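Local coordinates for SufC protein (PDB 2D2E) that probably binds and hydrolyses ATP as a cytoplasmic ABC-type ATPase of the Suf system, whose family is linked to iron-sulphur cluster assembly, at residues Ala98-Arg102 against Gly114-Trp119; Ala125-Leu129 against Leu157-Glu161; Leu129-Tyr135 against Arg151-Leu155; Val186-Arg190 against Tyr208-Asp212. One frame throughout, in Å; residues are numbered along the deposited sequence. Where two conformers were deposited one is given.

Interaction 1: residues Ala98-Arg102 against Gly114-Trp119. With GOL (glycerol), chain D.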
loop_
_atom_site.group_PDB
_atom_site.type_symbol
_atom_site.label_atom_id
_atom_site.label_comp_id
_atom_site.label_asym_id
_atom_site.label_seq_id
_atom_site.Cartn_x
_atom_site.Cartn_y
_atom_site.Cartn_z
ATOM N N ALA A 98 -1.921 12.207 17.786
ATOM C CA ALA A 98 -3.009 13.090 17.364
ATOM C C ALA A 98 -2.481 14.303 16.578
ATOM O O ALA A 98 -2.997 14.622 15.497
ATOM C CB ALA A 98 -3.832 13.558 18.582
ATOM N N ASN A 99 -1.462 14.979 17.112
ATOM C CA ASN A 99 -0.889 16.146 16.426
ATOM C C ASN A 99 -0.315 15.747 15.064
ATOM O O ASN A 99 -0.440 16.477 14.084
ATOM C CB ASN A 99 0.251 16.767 17.248
ATOM C CG ASN A 99 -0.236 17.739 18.306
ATOM O OD1 ASN A 99 0.461 18.001 19.295
ATOM N ND2 ASN A 99 -1.412 18.286 18.104
ATOM N N PHE A 100 0.355 14.600 15.026
ATOM C CA PHE A 100 0.951 14.120 13.792
ATOM C C PHE A 100 -0.116 13.831 12.749
ATOM O O PHE A 100 0.048 14.161 11.568
ATOM C CB PHE A 100 1.767 12.856 14.052
ATOM C CG PHE A 100 2.415 12.306 12.822
ATOM C CD1 PHE A 100 3.404 13.028 12.168
ATOM C CD2 PHE A 100 2.005 11.089 12.286
ATOM C CE1 PHE A 100 3.979 12.551 10.992
ATOM C CE2 PHE A 100 2.577 10.604 11.111
ATOM C CZ PHE A 100 3.559 11.335 10.468
ATOM N N LEU A 101 -1.216 13.220 13.177
ATOM C CA LEU A 101 -2.287 12.905 12.245
ATOM C C LEU A 101 -2.923 14.168 11.686
ATOM O O LEU A 101 -3.303 14.215 10.513
ATOM C CB LEU A 101 -3.356 12.045 12.924
ATOM C CG LEU A 101 -3.541 10.634 12.361
ATOM C CD1 LEU A 101 -3.924 10.716 10.888
ATOM C CD2 LEU A 101 -2.266 9.841 12.529
ATOM N N ARG A 102 -3.028 15.199 12.519
ATOM C CA ARG A 102 -3.630 16.448 12.071
ATOM C C ARG A 102 -2.713 17.078 11.029
ATOM O O ARG A 102 -3.183 17.590 10.012
ATOM C CB ARG A 102 -3.826 17.401 13.242
ATOM C CG ARG A 102 -4.804 18.533 12.940
ATOM C CD ARG A 102 -5.241 19.154 14.226
ATOM N NE ARG A 102 -6.029 20.360 14.028
ATOM C CZ ARG A 102 -6.269 21.228 15.003
ATOM N NH1 ARG A 102 -5.786 21.001 16.219
ATOM N NH2 ARG A 102 -6.965 22.331 14.761
ATOM N N GLY A 114 -9.924 22.133 11.364
ATOM C CA GLY A 114 -10.275 22.509 12.723
ATOM C C GLY A 114 -10.450 21.317 13.657
ATOM O O GLY A 114 -10.544 20.186 13.194
ATOM N N VAL A 115 -10.508 21.562 14.964
ATOM C CA VAL A 115 -10.652 20.472 15.926
ATOM C C VAL A 115 -11.898 19.616 15.679
ATOM O O VAL A 115 -11.858 18.410 15.864
ATOM C CB VAL A 115 -10.703 20.981 17.405
ATOM C CG1 VAL A 115 -9.341 21.534 17.830
ATOM C CG2 VAL A 115 -11.778 22.046 17.543
ATOM N N ALA A 116 -13.001 20.230 15.268
ATOM C CA ALA A 116 -14.222 19.465 15.049
ATOM C C ALA A 116 -14.101 18.452 13.912
ATOM O O ALA A 116 -14.437 17.276 14.062
ATOM C CB ALA A 116 -15.404 20.403 14.796
ATOM N N GLU A 117 -13.606 18.912 12.770
ATOM C CA GLU A 117 -13.447 18.024 11.630
ATOM C C GLU A 117 -12.425 16.948 11.966
ATOM O O GLU A 117 -12.628 15.757 11.684
ATOM C CB GLU A 117 -12.954 18.807 10.398
ATOM C CG GLU A 117 -12.803 17.938 9.157
ATOM C CD GLU A 117 -12.204 18.680 7.964
ATOM O OE1 GLU A 117 -12.018 19.907 8.056
ATOM O OE2 GLU A 117 -11.923 18.028 6.930
ATOM N N PHE A 118 -11.324 17.367 12.577
ATOM C CA PHE A 118 -10.273 16.422 12.909
ATOM C C PHE A 118 -10.784 15.330 13.832
ATOM O O PHE A 118 -10.662 14.142 13.526
ATOM C CB PHE A 118 -9.095 17.118 13.600
ATOM C CG PHE A 118 -8.045 16.162 14.092
ATOM C CD1 PHE A 118 -7.184 15.545 13.199
ATOM C CD2 PHE A 118 -7.921 15.878 15.452
ATOM C CE1 PHE A 118 -6.206 14.649 13.640
ATOM C CE2 PHE A 118 -6.948 14.982 15.909
ATOM C CZ PHE A 118 -6.082 14.366 14.987
ATOM N N TRP A 119 -11.377 15.717 14.957
ATOM C CA TRP A 119 -11.829 14.689 15.888
ATOM C C TRP A 119 -12.995 13.851 15.404
ATOM O O TRP A 119 -13.127 12.681 15.785
ATOM C CB TRP A 119 -12.131 15.306 17.264
ATOM C CG TRP A 119 -10.872 15.598 18.033
ATOM C CD1 TRP A 119 -10.296 16.823 18.254
ATOM C CD2 TRP A 119 -10.006 14.635 18.630
ATOM N NE1 TRP A 119 -9.121 16.672 18.955
ATOM C CE2 TRP A 119 -8.921 15.340 19.200
ATOM C CE3 TRP A 119 -10.040 13.238 18.742
ATOM C CZ2 TRP A 119 -7.881 14.693 19.872
ATOM C CZ3 TRP A 119 -9.007 12.600 19.411
ATOM C CH2 TRP A 119 -7.942 13.330 19.970
HETATM C C1 GOL D . -6.196 18.230 18.735
HETATM O O1 GOL D . -7.162 18.723 19.893
HETATM C C2 GOL D . -4.929 17.715 18.920
HETATM O O2 GOL D . -4.823 16.990 20.050
HETATM C C3 GOL D . -4.244 18.077 18.020
HETATM O O3 GOL D . -3.808 18.779 16.715
#
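The phenyl ring of F118 lies beneath the start of the R102 side chain: CB of R102 stands 4.1 Å from the ring centroid and 29° off its normal, a CH-pi contact over the face. The far end of the same ring reaches A98 O (F118 CZ, 3.1 Å) and, at the side chain, L101 CB (F118 CE1, 3.9 Å), so one aromatic residue fills the space along a full helical turn. The two segments belong to helices 97-109 and 115-129, whose short axes run almost at right angles (102°) and approach no closer than 11.3 Å; F118 spans most of that gap. This steep crossing lies in the helical subdomain, which in ABC ATPases is inserted between Walker A and Walker B and carries the signature motif, and G114 occupies the N-cap of the second helix, its O accepting from F118 N at 3.0 Å. R102 extends along the outside of the contact, bringing NH2 within 3.6 Å of V115 N, while its NE is hydrogen-bonded to V113 O. At the other end A98 CB meets W119 CH2 at 4.3 Å. A glycerol, probably from the crystallisation liquor, occupies the cleft and accepts a hydrogen bond at O1 from W119 NE1 (3.0 Å). Below, L101 turns to V159 and Q156 of helix 148-160.

Interaction 2: residues Ala125-Leu129 against Leu157-Glu161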
loop_
_atom_site.group_PDB
_atom_site.type_symbol
_atom_site.label_atom_id
_atom_site.label_comp_id
_atom_site.label_asym_id
_atom_site.label_seq_id
_atom_site.Cartn_x
_atom_site.Cartn_y
_atom_site.Cartn_z
ATOM N N ALA A 125 -12.598 6.726 12.508
ATOM C CA ALA A 125 -11.528 5.778 12.217
ATOM C C ALA A 125 -11.305 4.842 13.399
ATOM O O ALA A 125 -11.150 3.635 13.224
ATOM C CB ALA A 125 -10.235 6.525 11.875
ATOM N N LEU A 126 -11.291 5.392 14.610
ATOM C CA LEU A 126 -11.096 4.558 15.794
ATOM C C LEU A 126 -12.218 3.531 15.934
ATOM O O LEU A 126 -11.976 2.397 16.323
ATOM C CB LEU A 126 -11.032 5.424 17.052
ATOM C CG LEU A 126 -9.805 6.329 17.175
ATOM C CD1 LEU A 126 -9.988 7.255 18.375
ATOM C CD2 LEU A 126 -8.537 5.499 17.293
ATOM N N GLU A 127 -13.445 3.930 15.616
ATOM C CA GLU A 127 -14.581 3.008 15.703
ATOM C C GLU A 127 -14.406 1.843 14.724
ATOM O O GLU A 127 -14.616 0.677 15.069
ATOM C CB GLU A 127 -15.876 3.737 15.369
ATOM C CG GLU A 127 -16.356 4.673 16.452
ATOM C CD GLU A 127 -17.542 5.510 16.000
ATOM O OE1 GLU A 127 -18.350 5.012 15.187
ATOM O OE2 GLU A 127 -17.669 6.662 16.466
ATOM N N LEU A 128 -14.013 2.167 13.499
ATOM C CA LEU A 128 -13.825 1.141 12.485
ATOM C C LEU A 128 -12.707 0.173 12.861
ATOM O O LEU A 128 -12.790 -1.021 12.578
ATOM C CB LEU A 128 -13.516 1.788 11.137
ATOM C CG LEU A 128 -14.680 2.493 10.439
ATOM C CD1 LEU A 128 -14.190 3.167 9.176
ATOM C CD2 LEU A 128 -15.771 1.476 10.107
ATOM N N LEU A 129 -11.659 0.691 13.494
ATOM C CA LEU A 129 -10.520 -0.122 13.906
ATOM C C LEU A 129 -10.719 -0.733 15.289
ATOM O O LEU A 129 -9.935 -1.573 15.721
ATOM C CB LEU A 129 -9.262 0.735 13.943
ATOM C CG LEU A 129 -8.803 1.303 12.608
ATOM C CD1 LEU A 129 -7.653 2.287 12.831
ATOM C CD2 LEU A 129 -8.374 0.152 11.699
ATOM N N LEU A 157 -4.108 5.757 7.063
ATOM C CA LEU A 157 -4.890 5.179 5.963
ATOM C C LEU A 157 -6.376 5.493 6.103
ATOM O O LEU A 157 -7.024 5.897 5.143
ATOM C CB LEU A 157 -4.717 3.649 5.910
ATOM C CG LEU A 157 -5.514 2.904 4.824
ATOM C CD1 LEU A 157 -4.913 3.183 3.422
ATOM C CD2 LEU A 157 -5.476 1.398 5.107
ATOM N N LEU A 158 -6.918 5.293 7.301
ATOM C CA LEU A 158 -8.336 5.554 7.530
ATOM C C LEU A 158 -8.692 7.038 7.556
ATOM O O LEU A 158 -9.739 7.442 7.039
ATOM C CB LEU A 158 -8.787 4.902 8.841
ATOM C CG LEU A 158 -9.279 3.454 8.735
ATOM C CD1 LEU A 158 -9.539 2.924 10.109
ATOM C CD2 LEU A 158 -10.552 3.379 7.922
ATOM N N VAL A 159 -7.830 7.850 8.153
ATOM C CA VAL A 159 -8.096 9.286 8.248
ATOM C C VAL A 159 -7.924 10.083 6.955
ATOM O O VAL A 159 -8.725 10.990 6.660
ATOM C CB VAL A 159 -7.220 9.906 9.374
ATOM C CG1 VAL A 159 -7.361 11.421 9.403
ATOM C CG2 VAL A 159 -7.654 9.321 10.740
ATOM N N LEU A 160 -6.896 9.743 6.183
ATOM C CA LEU A 160 -6.617 10.440 4.930
ATOM C C LEU A 160 -7.558 10.052 3.792
ATOM O O LEU A 160 -7.625 10.746 2.781
ATOM C CB LEU A 160 -5.167 10.211 4.501
ATOM C CG LEU A 160 -4.108 10.862 5.402
ATOM C CD1 LEU A 160 -2.715 10.559 4.869
ATOM C CD2 LEU A 160 -4.333 12.361 5.459
ATOM N N GLU A 161 -8.275 8.946 3.958
ATOM C CA GLU A 161 -9.226 8.495 2.940
ATOM C C GLU A 161 -8.735 8.435 1.494
ATOM O O GLU A 161 -9.313 9.046 0.605
ATOM C CB GLU A 161 -10.473 9.386 2.977
ATOM C CG GLU A 161 -11.273 9.323 4.252
ATOM C CD GLU A 161 -12.628 9.973 4.092
ATOM O OE1 GLU A 161 -12.671 11.174 3.749
ATOM O OE2 GLU A 161 -13.643 9.275 4.304
#
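Two helix ends meet here at close range: the CA atoms of A125 and L158 are nearest across the pair, 5.7 Å apart, an approach that depends on one partner being as small as alanine. On the first helix the last turn is still regular, L129 N donating to A125 O at 3.0 Å; on the second, E161 breaks away with positive phi after L160. With the backbones so near, A125 CB rests on L158 CB at 3.7 Å and on V159 CG2 at 4.0 Å. L158 is the residue on which the contact centres: its CD1 lies 3.6 Å from A125 O, and its CD2 touches L128 CD1 at 3.9 Å. A125 and L128, about one turn apart on helix 115-129, thus receive a single leucine of helix 148-160, the helix that follows the signature motif in ABC ATPases. Around this pair, M189 of helix 176-189 touches L158, A188 touches L128, and L101 and L105 of helix 97-109 touch V159. No hydrogen bond or charge pair crosses the interface; what holds these two helices of the helical subdomain together here is close apolar packing, and its specificity is one of shape.

Interaction 3: residues Leu129-Tyr135 against Arg151-Leu155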
loop_
_atom_site.group_PDB
_atom_site.type_symbol
_atom_site.label_atom_id
_atom_site.label_comp_id
_atom_site.label_asym_id
_atom_site.label_seq_id
_atom_site.Cartn_x
_atom_site.Cartn_y
_atom_site.Cartn_z
ATOM N N LEU A 129 -11.659 0.691 13.494
ATOM C CA LEU A 129 -10.520 -0.122 13.906
ATOM C C LEU A 129 -10.719 -0.733 15.289
ATOM O O LEU A 129 -9.935 -1.573 15.721
ATOM C CB LEU A 129 -9.262 0.735 13.943
ATOM C CG LEU A 129 -8.803 1.303 12.608
ATOM C CD1 LEU A 129 -7.653 2.287 12.831
ATOM C CD2 LEU A 129 -8.374 0.152 11.699
ATOM N N ASP A 130 -11.777 -0.302 15.974
ATOM C CA ASP A 130 -12.056 -0.753 17.331
ATOM C C ASP A 130 -10.832 -0.484 18.215
ATOM O O ASP A 130 -10.373 -1.368 18.949
ATOM C CB ASP A 130 -12.398 -2.248 17.366
ATOM C CG ASP A 130 -12.814 -2.714 18.759
ATOM O OD1 ASP A 130 -12.667 -3.919 19.059
ATOM O OD2 ASP A 130 -13.298 -1.873 19.553
ATOM N N TRP A 131 -10.296 0.740 18.123
ATOM C CA TRP A 131 -9.134 1.171 18.914
ATOM C C TRP A 131 -9.579 2.243 19.911
ATOM O O TRP A 131 -10.537 2.971 19.648
ATOM C CB TRP A 131 -8.035 1.769 18.018
ATOM C CG TRP A 131 -7.286 0.771 17.192
ATOM C CD1 TRP A 131 -7.518 -0.573 17.117
ATOM C CD2 TRP A 131 -6.216 1.044 16.277
ATOM N NE1 TRP A 131 -6.662 -1.152 16.214
ATOM C CE2 TRP A 131 -5.846 -0.185 15.687
ATOM C CE3 TRP A 131 -5.523 2.207 15.911
ATOM C CZ2 TRP A 131 -4.829 -0.285 14.729
ATOM C CZ3 TRP A 131 -4.504 2.103 14.954
ATOM C CH2 TRP A 131 -4.167 0.867 14.383
ATOM N N ASP A 132 -8.871 2.350 21.036
ATOM C CA ASP A 132 -9.222 3.331 22.069
ATOM C C ASP A 132 -8.621 4.697 21.781
ATOM O O ASP A 132 -7.481 4.799 21.340
ATOM C CB ASP A 132 -8.745 2.863 23.447
ATOM C CG ASP A 132 -9.140 3.832 24.570
ATOM O OD1 ASP A 132 -8.594 4.951 24.632
ATOM O OD2 ASP A 132 -10.011 3.474 25.391
ATOM N N GLU A 133 -9.396 5.746 22.038
ATOM C CA GLU A 133 -8.929 7.112 21.808
ATOM C C GLU A 133 -7.629 7.453 22.548
ATOM O O GLU A 133 -6.899 8.350 22.136
ATOM C CB GLU A 133 -10.039 8.099 22.189
ATOM C CG GLU A 133 -9.950 9.429 21.462
ATOM C CD GLU A 133 -11.233 10.239 21.552
ATOM O OE1 GLU A 133 -12.284 9.744 21.095
ATOM O OE2 GLU A 133 -11.183 11.367 22.084
ATOM N N SER A 134 -7.339 6.744 23.638
ATOM C CA SER A 134 -6.117 6.971 24.405
ATOM C C SER A 134 -4.852 6.756 23.559
ATOM O O SER A 134 -3.794 7.312 23.857
ATOM C CB SER A 134 -6.084 6.044 25.632
ATOM O OG SER A 134 -6.103 4.676 25.254
ATOM N N TYR A 135 -4.967 5.952 22.504
ATOM C CA TYR A 135 -3.840 5.686 21.608
ATOM C C TYR A 135 -3.264 6.976 21.003
ATOM O O TYR A 135 -2.050 7.099 20.810
ATOM C CB TYR A 135 -4.292 4.748 20.482
ATOM C CG TYR A 135 -3.291 4.608 19.357
ATOM C CD1 TYR A 135 -2.124 3.853 19.516
ATOM C CD2 TYR A 135 -3.490 5.269 18.143
ATOM C CE1 TYR A 135 -1.187 3.763 18.479
ATOM C CE2 TYR A 135 -2.562 5.193 17.133
ATOM C CZ TYR A 135 -1.425 4.447 17.287
ATOM O OH TYR A 135 -0.549 4.383 16.218
ATOM N N ARG A 151 1.038 0.655 12.949
ATOM C CA ARG A 151 -0.208 1.156 13.533
ATOM C C ARG A 151 -0.451 2.606 13.148
ATOM O O ARG A 151 -1.573 2.991 12.840
ATOM C CB ARG A 151 -0.186 1.054 15.058
ATOM C CG ARG A 151 -0.424 -0.344 15.594
ATOM C CD ARG A 151 -0.784 -0.317 17.083
ATOM N NE ARG A 151 -2.073 0.338 17.329
ATOM C CZ ARG A 151 -2.697 0.357 18.508
ATOM N NH1 ARG A 151 -2.156 -0.241 19.562
ATOM N NH2 ARG A 151 -3.866 0.970 18.635
ATOM N N ASN A 152 0.607 3.415 13.195
ATOM C CA ASN A 152 0.507 4.822 12.843
ATOM C C ASN A 152 0.130 4.992 11.377
ATOM O O ASN A 152 -0.651 5.872 11.032
ATOM C CB ASN A 152 1.838 5.535 13.105
ATOM C CG ASN A 152 1.760 7.026 12.833
ATOM O OD1 ASN A 152 1.450 7.459 11.717
ATOM N ND2 ASN A 152 2.041 7.823 13.858
ATOM N N GLU A 153 0.699 4.161 10.508
ATOM C CA GLU A 153 0.388 4.250 9.085
ATOM C C GLU A 153 -1.063 3.849 8.810
ATOM O O GLU A 153 -1.708 4.409 7.925
ATOM C CB GLU A 153 1.321 3.353 8.264
ATOM C CG GLU A 153 2.793 3.718 8.366
ATOM C CD GLU A 153 3.660 2.909 7.422
ATOM O OE1 GLU A 153 3.341 1.723 7.183
ATOM O OE2 GLU A 153 4.666 3.458 6.929
ATOM N N ILE A 154 -1.569 2.876 9.563
ATOM C CA ILE A 154 -2.958 2.413 9.364
ATOM C C ILE A 154 -3.953 3.477 9.832
ATOM O O ILE A 154 -5.023 3.629 9.260
ATOM C CB ILE A 154 -3.207 1.063 10.069
ATOM C CG1 ILE A 154 -2.470 -0.047 9.310
ATOM C CG2 ILE A 154 -4.706 0.764 10.160
ATOM C CD1 ILE A 154 -2.877 -0.150 7.811
ATOM N N LEU A 155 -3.600 4.228 10.878
ATOM C CA LEU A 155 -4.506 5.280 11.323
ATOM C C LEU A 155 -4.518 6.345 10.218
ATOM O O LEU A 155 -5.557 6.929 9.915
ATOM C CB LEU A 155 -4.044 5.878 12.669
ATOM C CG LEU A 155 -5.004 6.902 13.293
ATOM C CD1 LEU A 155 -6.433 6.354 13.352
ATOM C CD2 LEU A 155 -4.517 7.239 14.691
#
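In the helical subdomain, the connection leaving helix 115-129 folds back over helix 148-160, which follows the signature motif as in other ABC ATPases. D130, with positive phi, is the C-prime residue of a Schellman motif that ends the first helix, and D132 OD1 then accepts from S134 N in an Asx turn leading into the 3-10 turn 133-135. These two turns place W131 and Y135 around R151. The arginine CZ sits 4.1 Å from the centroid of the W131 six-membered ring, only 4° off its normal, a cation-pi contact; the guanidinium also lies flat on Y135, planes at 8° and centres 4.2 Å apart. Beneath the charge, Y135 CE2 meets L155 CD2 at 3.7 Å and L129 CD2 meets I154 CG2 at 4.0 Å. No hydrogen bond crosses between the segments, so the charged end of R151 is held here by two pi faces set at an angle to each other, which lets an arginine cover the apolar packing at a partly exposed edge.

Interaction 4: residues Val186-Arg190 against Tyr208-Asp212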
loop_
_atom_site.group_PDB
_atom_site.type_symbol
_atom_site.label_atom_id
_atom_site.label_comp_id
_atom_site.label_asym_id
_atom_site.label_seq_id
_atom_site.Cartn_x
_atom_site.Cartn_y
_atom_site.Cartn_z
ATOM N N VAL A 186 -6.968 -2.480 6.176
ATOM C CA VAL A 186 -7.437 -2.708 4.815
ATOM C C VAL A 186 -8.888 -3.197 4.811
ATOM O O VAL A 186 -9.684 -2.747 4.003
ATOM C CB VAL A 186 -6.500 -3.690 4.065
ATOM C CG1 VAL A 186 -7.091 -4.059 2.697
ATOM C CG2 VAL A 186 -5.140 -3.024 3.860
ATOM N N ASN A 187 -9.248 -4.086 5.723
ATOM C CA ASN A 187 -10.627 -4.582 5.744
ATOM C C ASN A 187 -11.608 -3.460 6.122
ATOM O O ASN A 187 -12.741 -3.428 5.641
ATOM C CB ASN A 187 -10.743 -5.775 6.699
ATOM C CG ASN A 187 -10.122 -7.050 6.118
ATOM O OD1 ASN A 187 -10.254 -7.324 4.924
ATOM N ND2 ASN A 187 -9.461 -7.836 6.970
ATOM N N ALA A 188 -11.171 -2.529 6.964
ATOM C CA ALA A 188 -12.039 -1.421 7.358
ATOM C C ALA A 188 -12.278 -0.429 6.198
ATOM O O ALA A 188 -13.309 0.236 6.141
ATOM C CB ALA A 188 -11.444 -0.707 8.554
ATOM N N MET A 189 -11.326 -0.342 5.275
ATOM C CA MET A 189 -11.438 0.541 4.114
ATOM C C MET A 189 -12.182 -0.077 2.939
ATOM O O MET A 189 -12.560 0.650 2.013
ATOM C CB MET A 189 -10.038 0.946 3.598
ATOM C CG MET A 189 -9.289 1.894 4.524
ATOM S SD MET A 189 -10.123 3.492 4.628
ATOM C CE MET A 189 -9.732 4.251 3.047
ATOM N N ARG A 190 -12.361 -1.403 2.951
ATOM C CA ARG A 190 -13.027 -2.081 1.834
ATOM C C ARG A 190 -14.348 -1.430 1.499
ATOM O O ARG A 190 -15.181 -1.193 2.377
ATOM C CB ARG A 190 -13.294 -3.545 2.143
ATOM C CG ARG A 190 -12.120 -4.435 2.061
ATOM C CD ARG A 190 -12.635 -5.862 2.097
ATOM N NE ARG A 190 -11.582 -6.828 2.349
ATOM C CZ ARG A 190 -11.124 -7.689 1.449
ATOM N NH1 ARG A 190 -11.625 -7.715 0.219
ATOM N NH2 ARG A 190 -10.172 -8.530 1.793
ATOM N N TYR A 208 -5.769 -13.097 6.466
ATOM C CA TYR A 208 -6.459 -12.033 7.200
ATOM C C TYR A 208 -7.101 -11.025 6.242
ATOM O O TYR A 208 -8.116 -10.427 6.568
ATOM C CB TYR A 208 -5.515 -11.268 8.175
ATOM C CG TYR A 208 -4.581 -12.158 8.934
ATOM C CD1 TYR A 208 -3.205 -11.957 8.888
ATOM C CD2 TYR A 208 -5.064 -13.251 9.668
ATOM C CE1 TYR A 208 -2.323 -12.836 9.539
ATOM C CE2 TYR A 208 -4.187 -14.126 10.327
ATOM C CZ TYR A 208 -2.822 -13.913 10.252
ATOM O OH TYR A 208 -1.948 -14.789 10.877
ATOM N N ILE A 209 -6.500 -10.859 5.060
ATOM C CA ILE A 209 -7.030 -9.960 4.031
ATOM C C ILE A 209 -7.295 -10.863 2.835
ATOM O O ILE A 209 -6.369 -11.175 2.095
ATOM C CB ILE A 209 -5.993 -8.896 3.546
ATOM C CG1 ILE A 209 -5.398 -8.136 4.724
ATOM C CG2 ILE A 209 -6.673 -7.927 2.585
ATOM C CD1 ILE A 209 -4.349 -7.062 4.334
ATOM N N GLN A 210 -8.539 -11.278 2.635
ATOM C CA GLN A 210 -8.844 -12.143 1.504
ATOM C C GLN A 210 -8.784 -11.327 0.196
ATOM O O GLN A 210 -9.542 -10.378 0.019
ATOM C CB GLN A 210 -10.235 -12.736 1.681
ATOM C CG GLN A 210 -10.683 -13.520 0.462
ATOM C CD GLN A 210 -11.745 -14.556 0.775
ATOM O OE1 GLN A 210 -11.936 -14.930 1.933
ATOM N NE2 GLN A 210 -12.434 -15.050 -0.238
ATOM N N PRO A 211 -7.891 -11.695 -0.738
ATOM C CA PRO A 211 -7.785 -10.956 -1.997
ATOM C C PRO A 211 -8.776 -11.412 -3.074
ATOM O O PRO A 211 -9.135 -12.597 -3.145
ATOM C CB PRO A 211 -6.340 -11.214 -2.430
ATOM C CG PRO A 211 -6.120 -12.648 -1.969
ATOM C CD PRO A 211 -6.785 -12.666 -0.583
ATOM N N ASP A 212 -9.219 -10.465 -3.885
ATOM C CA ASP A 212 -10.115 -10.762 -4.997
ATOM C C ASP A 212 -9.304 -11.364 -6.135
ATOM O O ASP A 212 -9.821 -12.144 -6.944
ATOM C CB ASP A 212 -10.794 -9.483 -5.474
ATOM C CG ASP A 212 -11.672 -8.894 -4.418
ATOM O OD1 ASP A 212 -12.651 -9.570 -4.008
ATOM O OD2 ASP A 212 -11.384 -7.776 -3.973
HETATM O O HOH W 1 -10.678 -10.255 4.282
HETATM O O HOH W 2 -13.435 -6.402 -2.185
#
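R190 NH2 donates to Q210 O at 2.6 Å, nearly in line, while NH1 adds a weak bond to the same oxygen at 3.4 Å. N187 makes the second direct link, its ND2 donating to Y208 O at 2.9 Å. The two side chains also brace each other: R190 NE donates to N187 OD1 at 2.9 Å, which fixes the guanidinium before it reaches across. Both acceptors across the gap are backbone carbonyls, so the link depends on the course of the loop's main chain and not on its side chains. Water 1 joins N187 OD1 (3.0 Å) to Q210 N (2.9 Å). D212 OD2 is bonded to V31 N and stays 4.2 Å from R190 NH1, beyond a salt bridge. Below the polar layer, V186 CG1 packs on I209 CG2 at 3.9 Å. The contact thus ties the C-terminal end of helix 176-189 to the connection between strands 195-199 and 213-218 of the P-loop core, with V31 of the central strand 31-35 packing against V186, R190 and I209.

Chemistry here does not simply follow depth. Interaction 2 is buried and purely apolar; closer to the surface, interaction 1 adds a CH-pi contact from an arginine CB, interaction 3 a guanidinium set against two rings. These three lie in one helical subdomain and touch one another: interactions 1 and 2 share helix 115-129, interactions 2 and 3 share L129 and helix 148-160, and L101 of interaction 1 packs on V159 and L155. Interaction 4, nearest the chain's centre yet most polar, belongs to the sheet-containing core and relies on side-chain-to-carbonyl hydrogen bonds. M189 and A188 connect it to L158 and L128 of interaction 2, whereas interaction 1 remains about 11 Å away at the nearest atoms.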